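PDB 4OPM: lipase from Acinetobacter baumannii, which probably hydrolyses ester bonds of lipids such as triacylglycerols, as a putative lipase of the alpha/beta hydrolase fold. Local coordinates for residues A[51-57]-A[77-83]; A[137-141]-A[291-296]. Residues are numbered along the deposited sequence.

Contact 1. Residues A[51-57]-A[77-83]; sequences HGLAGSR and DLPGSGE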
# COMPACT_ATOMS: atom_id res chain seq x y z
N HIS A 51 0.86 -2.01 -1.49
CA HIS A 51 1.07 -1.96 -0.04
C HIS A 51 2.14 -0.90 0.33
O HIS A 51 2.80 -0.33 -0.54
CB HIS A 51 1.47 -3.35 0.51
CG HIS A 51 2.82 -3.82 0.08
ND1 HIS A 51 3.98 -3.31 0.66
CD2 HIS A 51 3.17 -4.74 -0.85
CE1 HIS A 51 4.99 -3.95 0.07
NE2 HIS A 51 4.54 -4.82 -0.83
N GLY A 52 2.30 -0.68 1.63
CA GLY A 52 3.24 0.31 2.15
C GLY A 52 4.55 -0.26 2.66
O GLY A 52 4.85 -1.45 2.47
N LEU A 53 5.34 0.59 3.35
CA LEU A 53 6.67 0.26 3.87
C LEU A 53 6.63 -0.90 4.85
O LEU A 53 5.82 -0.87 5.78
CB LEU A 53 7.30 1.50 4.54
CG LEU A 53 8.65 1.33 5.27
CD1 LEU A 53 9.77 1.05 4.30
CD2 LEU A 53 8.98 2.60 6.05
N ALA A 54 7.48 -1.93 4.61
CA ALA A 54 7.59 -3.17 5.41
C ALA A 54 6.29 -4.00 5.39
O ALA A 54 6.19 -4.99 6.11
CB ALA A 54 8.00 -2.88 6.85
N GLY A 55 5.35 -3.62 4.53
CA GLY A 55 4.10 -4.37 4.37
C GLY A 55 4.27 -5.49 3.38
O GLY A 55 5.40 -5.91 3.10
N SER A 56 3.15 -5.99 2.83
CA SER A 56 3.18 -7.05 1.82
C SER A 56 1.84 -7.09 1.11
O SER A 56 0.87 -6.45 1.56
CB SER A 56 3.51 -8.41 2.44
OG SER A 56 2.37 -8.99 3.05
N ARG A 57 1.76 -7.88 0.03
CA ARG A 57 0.50 -8.06 -0.70
C ARG A 57 -0.65 -8.50 0.21
O ARG A 57 -1.80 -8.11 -0.03
CB ARG A 57 0.67 -9.06 -1.85
CG ARG A 57 1.08 -10.49 -1.45
CD ARG A 57 1.61 -11.24 -2.63
NE ARG A 57 2.30 -12.48 -2.24
CZ ARG A 57 1.80 -13.70 -2.41
NH1 ARG A 57 0.61 -13.87 -2.97
NH2 ARG A 57 2.50 -14.76 -2.04
N ASP A 77 4.01 -7.95 -4.25
CA ASP A 77 4.95 -7.76 -3.16
C ASP A 77 6.02 -6.83 -3.71
O ASP A 77 6.70 -7.18 -4.69
CB ASP A 77 5.59 -9.09 -2.71
CG ASP A 77 4.77 -9.92 -1.75
OD1 ASP A 77 4.05 -9.32 -0.90
OD2 ASP A 77 4.94 -11.15 -1.76
N LEU A 78 6.16 -5.64 -3.15
CA LEU A 78 7.20 -4.75 -3.65
C LEU A 78 8.58 -5.25 -3.25
O LEU A 78 8.69 -5.95 -2.24
CB LEU A 78 7.00 -3.32 -3.07
CG LEU A 78 5.71 -2.57 -3.45
CD1 LEU A 78 5.52 -1.34 -2.56
CD2 LEU A 78 5.73 -2.14 -4.92
N PRO A 79 9.64 -4.89 -4.01
CA PRO A 79 11.01 -5.20 -3.55
C PRO A 79 11.20 -4.85 -2.07
O PRO A 79 10.78 -3.77 -1.62
CB PRO A 79 11.86 -4.28 -4.43
CG PRO A 79 11.08 -4.18 -5.69
CD PRO A 79 9.66 -4.05 -5.22
N GLY A 80 11.78 -5.78 -1.32
CA GLY A 80 12.02 -5.64 0.11
C GLY A 80 10.93 -6.28 0.94
O GLY A 80 11.07 -6.38 2.16
N SER A 81 9.85 -6.76 0.28
CA SER A 81 8.69 -7.35 0.94
C SER A 81 8.32 -8.72 0.40
O SER A 81 8.58 -9.03 -0.76
CB SER A 81 7.48 -6.45 0.77
OG SER A 81 7.63 -5.25 1.51
N GLY A 82 7.63 -9.49 1.25
CA GLY A 82 7.10 -10.80 0.92
C GLY A 82 8.08 -11.72 0.24
O GLY A 82 9.20 -11.91 0.73
N GLU A 83 7.68 -12.30 -0.91
CA GLU A 83 8.51 -13.26 -1.63
C GLU A 83 9.14 -12.68 -2.90
O GLU A 83 9.71 -13.44 -3.69
CB GLU A 83 7.68 -14.52 -1.97
CG GLU A 83 7.16 -15.25 -0.75
CD GLU A 83 5.90 -16.03 -1.03
OE1 GLU A 83 5.98 -17.04 -1.78
OE2 GLU A 83 4.83 -15.65 -0.50
O HOH W 1 9.01 -2.60 2.50
O HOH W 2 7.12 -8.18 4.08
O HOH W 3 3.38 -17.77 -2.19
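An imidazole ring does the work of a backbone acceptor here: H51 NE2 accepts a hydrogen bond from L78 N, 2.9 Å away and almost linear, while H51 ND1 donates to G52 O at 2.7 Å. With one nitrogen donating and the other accepting, the ring is neutral, a double role that suits histidine. L78 CD1 lies over the ring face in a CH-pi contact. Two type II turns, G52 to G55 and L78 to S81, place G55 O and S81 OG at their ends, where S81 OG donates to G55 O (2.8 Å); G80 has positive phi, which glycine tolerates best. D77 accepts from R57 N at OD1 (2.9 Å) and forms a salt bridge from OD2 to R57 NE (3.0 Å). The long R57 also pairs through NH2 with E83 OE2 at 2.9 Å, and its NH1 is hydrogen-bonded to S37 OG and S24 OG. H51-G52 is consistent with the His-Gly motif whose loop, as in relatives, helps form the oxyanion hole. The loops follow neighbouring parallel strands 46-50 and 72-76; L53 and A54 lean on helix 190-220, L53 and L78 on helix 121-132, and R57 and E83 touch strand 32-39.

Contact 2. Residues A[137-141]-A[291-296]; sequences TKSLF and FLLKVE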
# COMPACT_ATOMS: atom_id res chain seq x y z
N THR A 137 -3.44 5.37 -16.18
CA THR A 137 -4.08 5.47 -14.87
C THR A 137 -5.56 5.87 -15.02
O THR A 137 -5.86 7.00 -15.42
CB THR A 137 -3.28 6.46 -13.98
OG1 THR A 137 -1.88 6.11 -14.00
CG2 THR A 137 -3.81 6.53 -12.54
N LYS A 138 -6.47 4.95 -14.69
CA LYS A 138 -7.92 5.17 -14.80
C LYS A 138 -8.47 5.89 -13.57
O LYS A 138 -9.43 6.65 -13.69
CB LYS A 138 -8.65 3.83 -15.00
CG LYS A 138 -10.06 3.97 -15.59
CD LYS A 138 -10.62 2.61 -15.92
CE LYS A 138 -11.78 2.69 -16.87
NZ LYS A 138 -12.17 1.35 -17.38
N SER A 139 -7.92 5.59 -12.40
CA SER A 139 -8.35 6.20 -11.14
C SER A 139 -7.29 5.99 -10.09
O SER A 139 -6.43 5.11 -10.24
CB SER A 139 -9.68 5.61 -10.66
OG SER A 139 -9.51 4.33 -10.07
N LEU A 140 -7.38 6.78 -9.02
CA LEU A 140 -6.44 6.71 -7.92
C LEU A 140 -7.19 6.62 -6.59
O LEU A 140 -8.14 7.38 -6.37
CB LEU A 140 -5.57 7.97 -7.97
CG LEU A 140 -4.16 7.94 -7.38
CD1 LEU A 140 -3.25 6.93 -8.13
CD2 LEU A 140 -3.53 9.32 -7.48
N PHE A 141 -6.77 5.71 -5.71
CA PHE A 141 -7.39 5.58 -4.40
C PHE A 141 -6.26 5.68 -3.39
O PHE A 141 -5.37 4.84 -3.37
CB PHE A 141 -8.20 4.28 -4.25
CG PHE A 141 -8.83 4.03 -2.90
CD1 PHE A 141 -9.24 5.09 -2.08
CD2 PHE A 141 -9.07 2.73 -2.45
CE1 PHE A 141 -9.83 4.85 -0.84
CE2 PHE A 141 -9.69 2.49 -1.22
CZ PHE A 141 -10.07 3.55 -0.42
N PHE A 291 -17.25 4.31 -5.87
CA PHE A 291 -16.27 5.15 -6.58
C PHE A 291 -15.86 4.47 -7.89
O PHE A 291 -15.93 5.10 -8.95
CB PHE A 291 -15.05 5.44 -5.69
CG PHE A 291 -13.91 6.15 -6.40
CD1 PHE A 291 -14.00 7.51 -6.72
CD2 PHE A 291 -12.78 5.44 -6.80
CE1 PHE A 291 -12.94 8.16 -7.37
CE2 PHE A 291 -11.73 6.09 -7.46
CZ PHE A 291 -11.82 7.45 -7.75
N LEU A 292 -15.46 3.19 -7.82
CA LEU A 292 -15.07 2.40 -9.00
C LEU A 292 -16.23 2.32 -10.00
O LEU A 292 -16.00 2.50 -11.20
CB LEU A 292 -14.61 1.00 -8.59
CG LEU A 292 -13.28 0.90 -7.82
CD1 LEU A 292 -13.10 -0.52 -7.26
CD2 LEU A 292 -12.09 1.24 -8.73
N LEU A 293 -17.48 2.10 -9.51
CA LEU A 293 -18.64 2.03 -10.40
C LEU A 293 -18.85 3.36 -11.14
O LEU A 293 -19.12 3.36 -12.34
CB LEU A 293 -19.90 1.64 -9.61
CG LEU A 293 -21.06 1.06 -10.42
CD1 LEU A 293 -20.69 -0.29 -11.05
CD2 LEU A 293 -22.28 0.89 -9.54
N LYS A 294 -18.70 4.49 -10.43
CA LYS A 294 -18.84 5.83 -10.99
C LYS A 294 -17.79 6.09 -12.07
O LYS A 294 -18.14 6.60 -13.15
CB LYS A 294 -18.75 6.88 -9.87
CG LYS A 294 -19.17 8.27 -10.32
CD LYS A 294 -19.30 9.24 -9.16
CE LYS A 294 -18.01 9.97 -8.89
NZ LYS A 294 -18.22 11.23 -8.14
N VAL A 295 -16.51 5.74 -11.81
CA VAL A 295 -15.41 5.92 -12.77
C VAL A 295 -15.68 5.07 -14.02
O VAL A 295 -15.48 5.55 -15.14
CB VAL A 295 -14.02 5.61 -12.14
CG1 VAL A 295 -12.90 5.64 -13.20
CG2 VAL A 295 -13.71 6.57 -10.99
N GLU A 296 -16.12 3.82 -13.83
CA GLU A 296 -16.42 2.90 -14.92
C GLU A 296 -17.57 3.40 -15.80
O GLU A 296 -17.49 3.24 -17.02
CB GLU A 296 -16.75 1.50 -14.37
CG GLU A 296 -15.50 0.70 -14.01
CD GLU A 296 -14.59 0.38 -15.17
OE1 GLU A 296 -15.10 -0.06 -16.23
OE2 GLU A 296 -13.36 0.54 -15.02
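Strand 139-141 and the helical segment 291-296 run nearly antiparallel, at 168°, with their axes 10.2 Å apart at closest approach. S139 and V295 have the nearest CA atoms, 7.3 Å apart, and a small side chain at S139 lets the helix's larger residues settle against the strand. F291 and V295, one helical turn apart, both point toward the strand: F291 CE2 lies 3.8 Å from S139 CB, and V295 CG1 lies 4.1 Å from that same CB and 3.6 Å from K138 O. The flat ring of F291 also reaches along the strand, its CZ 3.9 Å from L140 O, whereas the side chain of L140 leaves the opposite face to meet helix 121-132. S139 OG is hydrogen-bonded to H115 ND1 on the adjacent strand 114-119. At the edge K138, fully extended, spans the gap and forms a salt bridge from NZ to E296 OE2 at 2.8 Å. That carboxylate oxygen is also hydrogen-bonded to H115 NE2, so H115 links S139 to E296. The chemistry implies a mixed seam between helix 281-298 and the central sheet: apolar helix side chains pack on a small serine and on strand backbone, closed at one end by the K138-E296 salt bridge and the H115 hydrogen bonds.

Contact 1 and contact 2 are separate parts of one alpha/beta hydrolase fold: their centres lie about 24 Å apart and their nearest atoms about 9 Å, so they do not touch. The centre of contact 1 lies about 8 Å, and that of contact 2 about 17 Å, from the centre of the chain. Between them runs strand 114-119, leading into a probable nucleophile elbow, which would carry the serine of a probable Ser-His-Asp triad. L78 and L140 each lie near that elbow without touching it, but the loops of contact 1 leave the sheet at its end. G55 is about 4 Å from a bound polyethylene glycol, probably from the crystallisation liquor, though such molecules often mark pockets.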